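Local coordinates for protein transglutaminase elicitor (Phytophthora sojae, PDB 3TW5) that catalyses acyl transfer from glutamine side chains of proteins to amines, cross-linking proteins, and probably acts as an elicitor of innate immunity in plants, at residues P36-Y41 with S278-T283; H129-A134 with W231-R236; Y204-S209 with R236-Y241; V271-R276 with Y304-E309. The protein carries 1 engineered substitution. All blocks are in the same frame, centred on the assembly; numbering follows the deposited sequence.

Contacts 1 and 2 form the buried middle of the chain, their centres 7 Å apart, joined where Ile280 N lies 3.1 Å from Pro234 O, a probable hydrogen bond. Contacts 3 and 4, with centres 10 Å apart, lie at one end of the long antiparallel sheet. Strand 232-246 runs from contact 2 into contact 3, which share Arg236, and strand 269-280 joins contact 4 to contact 1, 26 Å away between centres. Ser278 N, 2.8 Å from Gly237 O, probably bonds contact 1 to contact 3. Contacts 3 and 4 meet where His206 ND1 lies 2.7 Å from Tyr306 OH. In contact 4 the side chain of Tyr272 is about 4 Å from a bound CXS, probably from crystallisation.

Contact 1: P36-Y41 with S278-T283; sequences PWAGPY and SWIYET
Ile280 places CG1 beside its backbone N and CG2 anti to that N (chi1 -45°), which splits the side chain between Pro36 and Ala38. The setting is an extended loop, 36-41, laid over the end of strand 269-280 where the long antiparallel sheet of this enzyme, whose family is placed in peptidase clan CA, runs out into 281-283. Ile280 CG1 packs on Pro36 CB at 4.1 Å and also touches the carbonyl O of Pro36. The other branch, CG2, meets Ala38 CB at 3.6 Å, and Thr283 CG2 reaches the same methyl at 3.7 Å, so Ala38 sits between two aliphatic groups. Further along, Glu282 holds CG anti to its carbonyl carbon and bends at chi2 (83°), crossing the Tyr41 side chain at about a right angle. Its CG lies at the rim of the phenol, 3.8 Å from Tyr41 CD2, with carboxylate and ring planes 80° apart. Helix 128-137 lies alongside, Trp131 touching Glu282, while Tyr41 OH is bound by Thr123 O. Two backbone carbonyls face carbon: Pro40 CD lies 3.3 Å from Thr283 O, and Glu282 CA makes a C-H...O contact of 3.3 Å to Gly39 O.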
# COMPACT_ATOMS: atom_id res chain seq x y z
N PRO A 36 9.06 2.14 5.09
CA PRO A 36 8.72 2.42 3.70
C PRO A 36 8.53 3.92 3.52
O PRO A 36 7.97 4.58 4.40
CB PRO A 36 7.39 1.68 3.51
CG PRO A 36 7.41 0.60 4.52
CD PRO A 36 8.13 1.18 5.70
N TRP A 37 9.00 4.46 2.40
CA TRP A 37 8.94 5.91 2.17
C TRP A 37 7.57 6.40 1.72
O TRP A 37 6.78 5.66 1.14
CB TRP A 37 10.02 6.37 1.19
CG TRP A 37 10.19 5.55 -0.06
CD1 TRP A 37 11.08 4.54 -0.26
CD2 TRP A 37 9.47 5.69 -1.29
NE1 TRP A 37 10.96 4.04 -1.53
CE2 TRP A 37 9.98 4.73 -2.19
CE3 TRP A 37 8.44 6.54 -1.72
CZ2 TRP A 37 9.49 4.58 -3.49
CZ3 TRP A 37 7.95 6.40 -3.02
CH2 TRP A 37 8.48 5.42 -3.88
N ALA A 38 7.29 7.67 2.01
CA ALA A 38 6.03 8.28 1.63
C ALA A 38 6.11 8.83 0.21
O ALA A 38 7.16 9.30 -0.23
CB ALA A 38 5.65 9.38 2.60
N GLY A 39 4.99 8.75 -0.50
CA GLY A 39 4.89 9.23 -1.88
C GLY A 39 3.44 9.19 -2.32
O GLY A 39 2.63 8.50 -1.71
N PRO A 40 3.09 9.94 -3.38
CA PRO A 40 1.69 9.97 -3.78
C PRO A 40 1.28 8.77 -4.62
O PRO A 40 2.13 7.98 -5.04
CB PRO A 40 1.60 11.25 -4.62
CG PRO A 40 2.96 11.46 -5.15
CD PRO A 40 3.95 10.70 -4.30
N TYR A 41 -0.02 8.64 -4.84
CA TYR A 41 -0.56 7.58 -5.67
C TYR A 41 -0.73 8.05 -7.12
O TYR A 41 -1.41 7.41 -7.91
CB TYR A 41 -1.89 7.05 -5.09
CG TYR A 41 -3.05 8.03 -5.15
CD1 TYR A 41 -4.09 7.84 -6.06
CD2 TYR A 41 -3.11 9.13 -4.30
CE1 TYR A 41 -5.17 8.72 -6.12
CE2 TYR A 41 -4.18 10.03 -4.35
CZ TYR A 41 -5.21 9.81 -5.26
OH TYR A 41 -6.26 10.70 -5.32
N SER A 278 0.06 0.27 11.64
CA SER A 278 0.60 1.57 11.26
C SER A 278 1.13 1.56 9.83
O SER A 278 1.96 0.72 9.48
CB SER A 278 1.71 2.00 12.22
OG SER A 278 1.28 1.90 13.57
N TRP A 279 0.63 2.47 9.01
CA TRP A 279 1.02 2.54 7.61
C TRP A 279 1.38 3.95 7.16
O TRP A 279 1.06 4.93 7.84
CB TRP A 279 -0.08 1.97 6.71
CG TRP A 279 -1.37 2.71 6.78
CD1 TRP A 279 -1.72 3.82 6.06
CD2 TRP A 279 -2.50 2.40 7.61
NE1 TRP A 279 -2.99 4.21 6.38
CE2 TRP A 279 -3.49 3.37 7.33
CE3 TRP A 279 -2.76 1.41 8.56
CZ2 TRP A 279 -4.73 3.36 7.97
CZ3 TRP A 279 -4.00 1.40 9.19
CH2 TRP A 279 -4.97 2.38 8.89
N ILE A 280 2.03 4.03 6.01
CA ILE A 280 2.47 5.29 5.43
C ILE A 280 1.40 5.81 4.47
O ILE A 280 0.81 5.03 3.72
CB ILE A 280 3.80 5.11 4.66
CG1 ILE A 280 4.80 4.26 5.46
CG2 ILE A 280 4.39 6.46 4.27
CD1 ILE A 280 5.18 4.82 6.84
N TYR A 281 1.14 7.12 4.50
CA TYR A 281 0.17 7.71 3.57
C TYR A 281 0.80 8.70 2.57
O TYR A 281 1.96 9.08 2.71
CB TYR A 281 -1.06 8.29 4.30
CG TYR A 281 -0.83 9.52 5.14
CD1 TYR A 281 -1.10 10.79 4.63
CD2 TYR A 281 -0.37 9.43 6.46
CE1 TYR A 281 -0.91 11.94 5.41
CE2 TYR A 281 -0.18 10.56 7.24
CZ TYR A 281 -0.45 11.82 6.71
OH TYR A 281 -0.26 12.95 7.47
N GLU A 282 0.01 9.09 1.57
CA GLU A 282 0.48 9.86 0.42
C GLU A 282 0.86 11.30 0.73
O GLU A 282 0.22 11.96 1.56
CB GLU A 282 -0.58 9.83 -0.70
CG GLU A 282 -0.81 8.46 -1.33
CD GLU A 282 -1.78 7.56 -0.54
OE1 GLU A 282 -2.27 7.98 0.53
OE2 GLU A 282 -2.04 6.43 -1.00
N THR A 283 1.90 11.78 0.05
CA THR A 283 2.34 13.18 0.13
C THR A 283 3.23 13.57 -1.06
O THR A 283 3.90 12.72 -1.64
CB THR A 283 3.11 13.49 1.45
OG1 THR A 283 3.46 14.88 1.50
CG2 THR A 283 4.37 12.65 1.57

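Contact 2: H129-A134 with W231-R236; sequences HAWSPA and WNQPVR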
# COMPACT_ATOMS: atom_id res chain seq x y z
N HIS A 129 -1.17 0.79 -5.63
CA HIS A 129 -0.74 -0.60 -5.70
C HIS A 129 0.71 -0.73 -6.19
O HIS A 129 1.35 -1.76 -5.98
CB HIS A 129 -1.65 -1.38 -6.65
CG HIS A 129 -1.67 -0.84 -8.05
ND1 HIS A 129 -2.60 0.08 -8.48
CD2 HIS A 129 -0.85 -1.08 -9.10
CE1 HIS A 129 -2.36 0.38 -9.75
NE2 HIS A 129 -1.30 -0.31 -10.14
N ALA A 130 1.20 0.32 -6.84
CA ALA A 130 2.55 0.34 -7.39
C ALA A 130 3.53 1.08 -6.47
O ALA A 130 4.68 0.66 -6.33
CB ALA A 130 2.54 0.97 -8.77
N TRP A 131 3.07 2.17 -5.86
CA TRP A 131 3.88 2.94 -4.92
C TRP A 131 4.23 2.14 -3.67
O TRP A 131 5.39 2.15 -3.22
CB TRP A 131 3.18 4.25 -4.54
CG TRP A 131 3.54 4.75 -3.17
CD1 TRP A 131 4.77 5.19 -2.75
CD2 TRP A 131 2.68 4.84 -2.03
NE1 TRP A 131 4.72 5.55 -1.43
CE2 TRP A 131 3.45 5.35 -0.96
CE3 TRP A 131 1.32 4.56 -1.81
CZ2 TRP A 131 2.91 5.58 0.31
CZ3 TRP A 131 0.79 4.78 -0.54
CH2 TRP A 131 1.59 5.29 0.50
N SER A 132 3.24 1.44 -3.11
CA SER A 132 3.41 0.69 -1.86
C SER A 132 4.58 -0.31 -1.89
O SER A 132 5.45 -0.25 -1.01
CB SER A 132 2.11 -0.00 -1.46
OG SER A 132 1.04 0.92 -1.42
N PRO A 133 4.62 -1.22 -2.89
CA PRO A 133 5.75 -2.14 -2.95
C PRO A 133 7.07 -1.44 -3.25
O PRO A 133 8.12 -1.91 -2.81
CB PRO A 133 5.37 -3.09 -4.09
CG PRO A 133 4.39 -2.35 -4.90
CD PRO A 133 3.62 -1.51 -3.94
N ALA A 134 7.02 -0.33 -3.98
CA ALA A 134 8.21 0.47 -4.25
C ALA A 134 8.72 1.13 -2.97
O ALA A 134 9.92 1.17 -2.72
CB ALA A 134 7.93 1.51 -5.32
N TRP A 231 -7.64 0.76 -1.70
CA TRP A 231 -6.50 1.59 -1.32
C TRP A 231 -5.34 0.73 -0.83
O TRP A 231 -5.53 -0.14 0.02
CB TRP A 231 -6.88 2.60 -0.24
CG TRP A 231 -7.38 3.90 -0.79
CD1 TRP A 231 -8.65 4.42 -0.66
CD2 TRP A 231 -6.64 4.85 -1.56
NE1 TRP A 231 -8.73 5.63 -1.30
CE2 TRP A 231 -7.51 5.92 -1.86
CE3 TRP A 231 -5.32 4.91 -2.02
CZ2 TRP A 231 -7.11 7.04 -2.61
CZ3 TRP A 231 -4.92 6.01 -2.76
CH2 TRP A 231 -5.81 7.06 -3.05
N ASN A 232 -4.15 0.98 -1.36
CA ASN A 232 -2.96 0.26 -0.94
C ASN A 232 -2.00 1.16 -0.18
O ASN A 232 -1.68 2.25 -0.63
CB ASN A 232 -2.25 -0.36 -2.14
CG ASN A 232 -3.04 -1.49 -2.77
OD1 ASN A 232 -2.78 -2.66 -2.51
ND2 ASN A 232 -4.00 -1.14 -3.61
N GLN A 233 -1.56 0.68 0.98
CA GLN A 233 -0.60 1.40 1.81
C GLN A 233 0.47 0.43 2.30
O GLN A 233 0.13 -0.69 2.69
CB GLN A 233 -1.28 2.05 3.03
CG GLN A 233 -2.66 2.67 2.79
CD GLN A 233 -2.61 3.99 2.03
OE1 GLN A 233 -1.64 4.73 2.11
NE2 GLN A 233 -3.67 4.27 1.29
N PRO A 234 1.75 0.84 2.28
CA PRO A 234 2.79 -0.01 2.85
C PRO A 234 2.80 0.09 4.38
O PRO A 234 2.75 1.19 4.93
CB PRO A 234 4.08 0.58 2.27
CG PRO A 234 3.76 2.01 2.04
CD PRO A 234 2.29 2.09 1.71
N VAL A 235 2.84 -1.06 5.05
CA VAL A 235 2.80 -1.09 6.51
C VAL A 235 4.17 -0.78 7.12
O VAL A 235 5.19 -1.25 6.64
CB VAL A 235 2.23 -2.45 7.03
CG1 VAL A 235 2.36 -2.57 8.54
CG2 VAL A 235 0.78 -2.60 6.62
N ARG A 236 4.16 0.03 8.18
CA ARG A 236 5.38 0.36 8.91
C ARG A 236 5.51 -0.47 10.19
O ARG A 236 6.62 -0.85 10.57
CB ARG A 236 5.42 1.85 9.26
CG ARG A 236 6.75 2.31 9.83
CD ARG A 236 6.68 3.75 10.29
NE ARG A 236 7.94 4.18 10.89
CZ ARG A 236 8.19 5.43 11.29
NH1 ARG A 236 7.27 6.38 11.17
NH2 ARG A 236 9.36 5.73 11.83
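Trp131 and Pro234 cross at about a right angle, with the CD of the proline over one face of the indole. They join the buried helix 128-137 to strand 232-246, a helix-on-sheet packing in an enzyme whose family is placed in clan CA; helix and strand run nearly parallel (15°), their axes 6.9 Å apart at closest. Pro234 CD stands above the six-membered ring, 3.9 Å from its centroid and displaced toward the rim, in a CH-pi contact whose nearest ring atom is Trp131 CH2. The indole reaches the strand with CG anti to the backbone N (chi1 152°), and its NE1 is bound by Trp37 O on the loop beyond. The side-chain amide of Gln233 comes to the edge of the same ring, the two planes 71° apart. Ser132 faces the strand directly: its CB lies 3.8 Å from Pro234 CD, while OG makes its hydrogen bond back to Ser128 O. His129 NE2 bonds to Asp166 and Asn232 OD1 to Trp334 NE1, while His129 packs on the Asn232 amide, His129 CB 3.8 Å from Asn232 ND2 and His129 CA 3.8 Å from Asn232 CG.

Contact 3: Y204-S209 with R236-Y241; sequences YFHIAS and RGFKVY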
# COMPACT_ATOMS: atom_id res chain seq x y z
N TYR A 204 -6.04 -14.78 11.32
CA TYR A 204 -5.03 -14.64 10.28
C TYR A 204 -4.34 -13.27 10.36
O TYR A 204 -3.12 -13.19 10.29
CB TYR A 204 -5.59 -14.89 8.87
CG TYR A 204 -4.56 -14.62 7.82
CD1 TYR A 204 -3.45 -15.45 7.67
CD2 TYR A 204 -4.65 -13.49 7.01
CE1 TYR A 204 -2.48 -15.18 6.73
CE2 TYR A 204 -3.68 -13.21 6.06
CZ TYR A 204 -2.59 -14.07 5.93
OH TYR A 204 -1.62 -13.80 4.99
N PHE A 205 -5.13 -12.21 10.53
CA PHE A 205 -4.59 -10.86 10.65
C PHE A 205 -3.50 -10.78 11.72
O PHE A 205 -2.39 -10.31 11.44
CB PHE A 205 -5.70 -9.84 10.91
CG PHE A 205 -5.20 -8.45 11.19
CD1 PHE A 205 -4.71 -7.65 10.16
CD2 PHE A 205 -5.22 -7.93 12.48
CE1 PHE A 205 -4.24 -6.36 10.42
CE2 PHE A 205 -4.76 -6.65 12.75
CZ PHE A 205 -4.26 -5.86 11.71
N HIS A 206 -3.82 -11.24 12.93
CA HIS A 206 -2.88 -11.21 14.05
C HIS A 206 -1.64 -12.05 13.78
O HIS A 206 -0.52 -11.57 13.91
CB HIS A 206 -3.56 -11.65 15.36
CG HIS A 206 -2.76 -11.36 16.59
ND1 HIS A 206 -2.87 -10.18 17.30
CD2 HIS A 206 -1.83 -12.10 17.25
CE1 HIS A 206 -2.05 -10.21 18.33
NE2 HIS A 206 -1.41 -11.36 18.32
N ILE A 207 -1.85 -13.31 13.38
CA ILE A 207 -0.76 -14.25 13.09
C ILE A 207 0.20 -13.69 12.03
O ILE A 207 1.42 -13.72 12.22
CB ILE A 207 -1.29 -15.65 12.68
CG1 ILE A 207 -1.99 -16.32 13.86
CG2 ILE A 207 -0.16 -16.53 12.15
CD1 ILE A 207 -2.92 -17.46 13.48
N ALA A 208 -0.35 -13.18 10.93
CA ALA A 208 0.44 -12.61 9.85
C ALA A 208 1.20 -11.36 10.31
O ALA A 208 2.41 -11.27 10.10
CB ALA A 208 -0.44 -12.29 8.64
N SER A 209 0.49 -10.42 10.93
CA SER A 209 1.08 -9.15 11.36
C SER A 209 2.21 -9.34 12.37
O SER A 209 3.24 -8.68 12.27
CB SER A 209 0.01 -8.22 11.93
OG SER A 209 -1.03 -7.98 10.99
N ARG A 236 4.16 0.03 8.18
CA ARG A 236 5.38 0.36 8.91
C ARG A 236 5.51 -0.47 10.19
O ARG A 236 6.62 -0.85 10.57
CB ARG A 236 5.42 1.85 9.26
CG ARG A 236 6.75 2.31 9.83
CD ARG A 236 6.68 3.75 10.29
NE ARG A 236 7.94 4.18 10.89
CZ ARG A 236 8.19 5.43 11.29
NH1 ARG A 236 7.27 6.38 11.17
NH2 ARG A 236 9.36 5.73 11.83
N GLY A 237 4.38 -0.75 10.84
CA GLY A 237 4.42 -1.47 12.11
C GLY A 237 3.11 -2.00 12.64
O GLY A 237 2.03 -1.60 12.19
N PHE A 238 3.22 -2.89 13.62
CA PHE A 238 2.07 -3.51 14.27
C PHE A 238 2.36 -3.62 15.76
O PHE A 238 3.39 -4.17 16.17
CB PHE A 238 1.83 -4.90 13.66
CG PHE A 238 0.86 -5.75 14.43
CD1 PHE A 238 -0.51 -5.57 14.29
CD2 PHE A 238 1.32 -6.76 15.26
CE1 PHE A 238 -1.41 -6.38 14.99
CE2 PHE A 238 0.43 -7.57 15.97
CZ PHE A 238 -0.93 -7.38 15.83
N LYS A 239 1.45 -3.08 16.58
CA LYS A 239 1.60 -3.14 18.03
C LYS A 239 0.32 -3.62 18.72
O LYS A 239 -0.77 -3.16 18.41
CB LYS A 239 2.02 -1.78 18.60
CG LYS A 239 2.45 -1.84 20.06
CD LYS A 239 2.86 -0.48 20.60
CE LYS A 239 3.37 -0.62 22.03
NZ LYS A 239 3.98 0.64 22.54
N VAL A 240 0.49 -4.57 19.64
CA VAL A 240 -0.60 -5.07 20.47
C VAL A 240 -0.70 -4.18 21.71
O VAL A 240 0.25 -4.06 22.48
CB VAL A 240 -0.38 -6.54 20.88
CG1 VAL A 240 -1.55 -7.05 21.73
CG2 VAL A 240 -0.20 -7.42 19.65
N TYR A 241 -1.87 -3.56 21.89
CA TYR A 241 -2.09 -2.64 22.99
C TYR A 241 -2.74 -3.30 24.21
O TYR A 241 -2.58 -2.82 25.33
CB TYR A 241 -2.93 -1.45 22.53
CG TYR A 241 -2.13 -0.35 21.85
CD1 TYR A 241 -1.56 -0.55 20.59
CD2 TYR A 241 -1.95 0.89 22.47
CE1 TYR A 241 -0.83 0.46 19.97
CE2 TYR A 241 -1.23 1.90 21.85
CZ TYR A 241 -0.67 1.68 20.60
OH TYR A 241 0.05 2.69 20.00
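Phe238 is the plug of this contact, gripped by Ser209, Phe205 and His206 of helix 202-215. The tight part is its ring face: Ser209 CB sits over the centre of the phenyl, 3.6 Å from the centroid, in a CH-pi contact. Phe238 gets there with CG anti to its backbone N (chi1 168°). Its rim is then turned on two other rings. An edge of Phe238 points at the face of Phe205 in an offset T-shaped pair, centroids 6.0 Å apart and planes at 84°. Another part of the rim meets the imidazole face of His206 in the same manner, centroids 5.5 Å apart and planes at 81°, with Phe238 CZ 3.7 Å from His206 ND1. That ND1 also bonds to Tyr306 OH on strand 299-310, which probably fixes the turn of the imidazole. Ser209 OG donates to Phe205 O at 2.7 Å, and this carbonyl also accepts Ser209 N from the opposite face of its plane; OG also lies over the rim of the Phe205 ring. The packing thins out toward Val240, which touches through one methyl, its CG2 3.6 Å from His206 CE1. In the same strand segment, Lys239 and Tyr241 are exposed and take no part. Everything in the grip is buried: a three-ring aromatic cluster clamps a helix across an antiparallel sheet, just past the classic beta bulge formed by Arg236 and Gly237 opposite Ser278.

Contact 4: V271-R276 with Y304-E309; sequences VYVKSR and YYYLLE
Val273 is the bump that fills the hollow between Tyr306 and Leu308. Its CB presses on Tyr306 CE2 at 3.6 Å, its CG1 lies against the phenol end of the same ring, and its CG2 meets Leu308 CD1 at 3.8 Å. Tyr306 CG stands between the backbone N and the carbonyl carbon (chi1 46°), and the ring lies back across the neighbouring strand, one face centred over Val273 O. At the far end of that ring, Tyr306 OH and Ser275 OG share a hydrogen bond of 2.8 Å; the same phenol oxygen is also bound by His206 of helix 202-215. Beneath these side chains run two neighbouring antiparallel strands of the long sheet, at 147° to one another, laced by six backbone hydrogen bonds through the hydrogen-bonded pairs Val271-Leu308, Val273-Tyr306 and Ser275-Tyr304. On the other face Tyr305 is the ridge, seated in a notch that Tyr272 and Lys274 form together; both lie side by side with it and point the same way. Tyr272 OH approaches Tyr305 CD1 at 3.3 Å, and the extended lysine chain lays CD 3.7 Å from Tyr305 CE1 before its ammonium engages Tyr303 in a cation-pi contact. Next to Tyr272, Leu307 turns one methyl back, CD2 standing 4.2 Å from Tyr272 CB.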
# COMPACT_ATOMS: atom_id res chain seq x y z
N VAL A 271 -9.37 -14.66 23.95
CA VAL A 271 -8.53 -13.53 24.33
C VAL A 271 -8.99 -12.30 23.56
O VAL A 271 -8.97 -12.29 22.33
CB VAL A 271 -7.02 -13.78 24.07
CG1 VAL A 271 -6.20 -12.53 24.35
CG2 VAL A 271 -6.50 -14.93 24.92
N TYR A 272 -9.42 -11.27 24.28
CA TYR A 272 -9.76 -9.99 23.67
C TYR A 272 -8.47 -9.25 23.35
O TYR A 272 -7.64 -9.03 24.23
CB TYR A 272 -10.64 -9.15 24.60
CG TYR A 272 -10.81 -7.71 24.15
CD1 TYR A 272 -11.78 -7.37 23.21
CD2 TYR A 272 -10.01 -6.70 24.66
CE1 TYR A 272 -11.95 -6.06 22.79
CE2 TYR A 272 -10.17 -5.38 24.25
CZ TYR A 272 -11.14 -5.07 23.32
OH TYR A 272 -11.30 -3.76 22.91
N VAL A 273 -8.31 -8.88 22.09
CA VAL A 273 -7.12 -8.17 21.66
C VAL A 273 -7.48 -6.83 21.05
O VAL A 273 -8.41 -6.72 20.25
CB VAL A 273 -6.28 -9.01 20.65
CG1 VAL A 273 -5.01 -8.25 20.22
CG2 VAL A 273 -5.90 -10.36 21.25
N LYS A 274 -6.75 -5.80 21.48
CA LYS A 274 -6.78 -4.50 20.84
C LYS A 274 -5.37 -4.22 20.33
O LYS A 274 -4.42 -4.20 21.11
CB LYS A 274 -7.22 -3.42 21.83
CG LYS A 274 -7.04 -1.99 21.33
CD LYS A 274 -7.45 -0.99 22.41
CE LYS A 274 -6.99 0.41 22.07
NZ LYS A 274 -7.48 1.40 23.06
N SER A 275 -5.26 -4.03 19.02
CA SER A 275 -3.96 -3.81 18.38
C SER A 275 -4.06 -2.70 17.34
O SER A 275 -5.15 -2.38 16.87
CB SER A 275 -3.46 -5.10 17.72
OG SER A 275 -4.38 -5.58 16.77
N ARG A 276 -2.91 -2.11 17.01
CA ARG A 276 -2.86 -1.03 16.04
C ARG A 276 -1.92 -1.34 14.89
O ARG A 276 -0.77 -1.74 15.10
CB ARG A 276 -2.49 0.29 16.72
CG ARG A 276 -1.87 1.34 15.81
CD ARG A 276 -1.70 2.67 16.52
NE ARG A 276 -2.87 3.52 16.32
CZ ARG A 276 -2.87 4.62 15.58
NH1 ARG A 276 -1.76 5.04 14.98
NH2 ARG A 276 -3.99 5.33 15.46
N TYR A 304 -7.74 -2.01 15.99
CA TYR A 304 -8.59 -3.13 15.65
C TYR A 304 -8.88 -3.95 16.89
O TYR A 304 -7.99 -4.19 17.72
CB TYR A 304 -7.95 -4.00 14.56
CG TYR A 304 -7.69 -3.25 13.28
CD1 TYR A 304 -8.75 -2.89 12.44
CD2 TYR A 304 -6.40 -2.90 12.90
CE1 TYR A 304 -8.52 -2.19 11.26
CE2 TYR A 304 -6.15 -2.20 11.72
CZ TYR A 304 -7.22 -1.85 10.91
OH TYR A 304 -6.99 -1.17 9.74
N TYR A 305 -10.13 -4.36 17.02
CA TYR A 305 -10.61 -5.06 18.20
C TYR A 305 -11.17 -6.41 17.77
O TYR A 305 -12.02 -6.48 16.88
CB TYR A 305 -11.69 -4.23 18.92
CG TYR A 305 -11.36 -2.76 19.00
CD1 TYR A 305 -10.65 -2.24 20.09
CD2 TYR A 305 -11.74 -1.88 17.98
CE1 TYR A 305 -10.34 -0.88 20.16
CE2 TYR A 305 -11.43 -0.53 18.04
CZ TYR A 305 -10.74 -0.03 19.14
OH TYR A 305 -10.43 1.31 19.20
N TYR A 306 -10.68 -7.47 18.39
CA TYR A 306 -11.09 -8.82 18.04
C TYR A 306 -10.91 -9.82 19.17
O TYR A 306 -10.06 -9.65 20.04
CB TYR A 306 -10.36 -9.30 16.77
CG TYR A 306 -8.87 -9.04 16.74
CD1 TYR A 306 -8.35 -7.85 16.23
CD2 TYR A 306 -7.96 -10.00 17.21
CE1 TYR A 306 -6.98 -7.61 16.19
CE2 TYR A 306 -6.59 -9.77 17.17
CZ TYR A 306 -6.11 -8.58 16.67
OH TYR A 306 -4.75 -8.35 16.63
N LEU A 307 -11.75 -10.85 19.15
CA LEU A 307 -11.59 -12.00 20.03
C LEU A 307 -10.79 -13.06 19.29
O LEU A 307 -11.14 -13.43 18.17
CB LEU A 307 -12.96 -12.59 20.41
CG LEU A 307 -13.93 -11.82 21.30
CD1 LEU A 307 -15.29 -12.51 21.30
CD2 LEU A 307 -13.40 -11.68 22.73
N LEU A 308 -9.71 -13.52 19.90
CA LEU A 308 -8.97 -14.65 19.35
C LEU A 308 -9.41 -15.94 20.03
O LEU A 308 -9.60 -15.98 21.25
CB LEU A 308 -7.46 -14.45 19.52
CG LEU A 308 -6.77 -13.40 18.65
CD1 LEU A 308 -5.28 -13.36 18.96
CD2 LEU A 308 -6.99 -13.65 17.17
N GLU A 309 -9.58 -17.00 19.24
CA GLU A 309 -9.97 -18.30 19.76
C GLU A 309 -8.74 -19.16 20.01
O GLU A 309 -7.91 -19.35 19.11
CB GLU A 309 -10.93 -19.01 18.82
CG GLU A 309 -12.27 -18.31 18.67
CD GLU A 309 -12.97 -18.67 17.38
OE1 GLU A 309 -12.52 -19.61 16.69
OE2 GLU A 309 -13.98 -18.01 17.04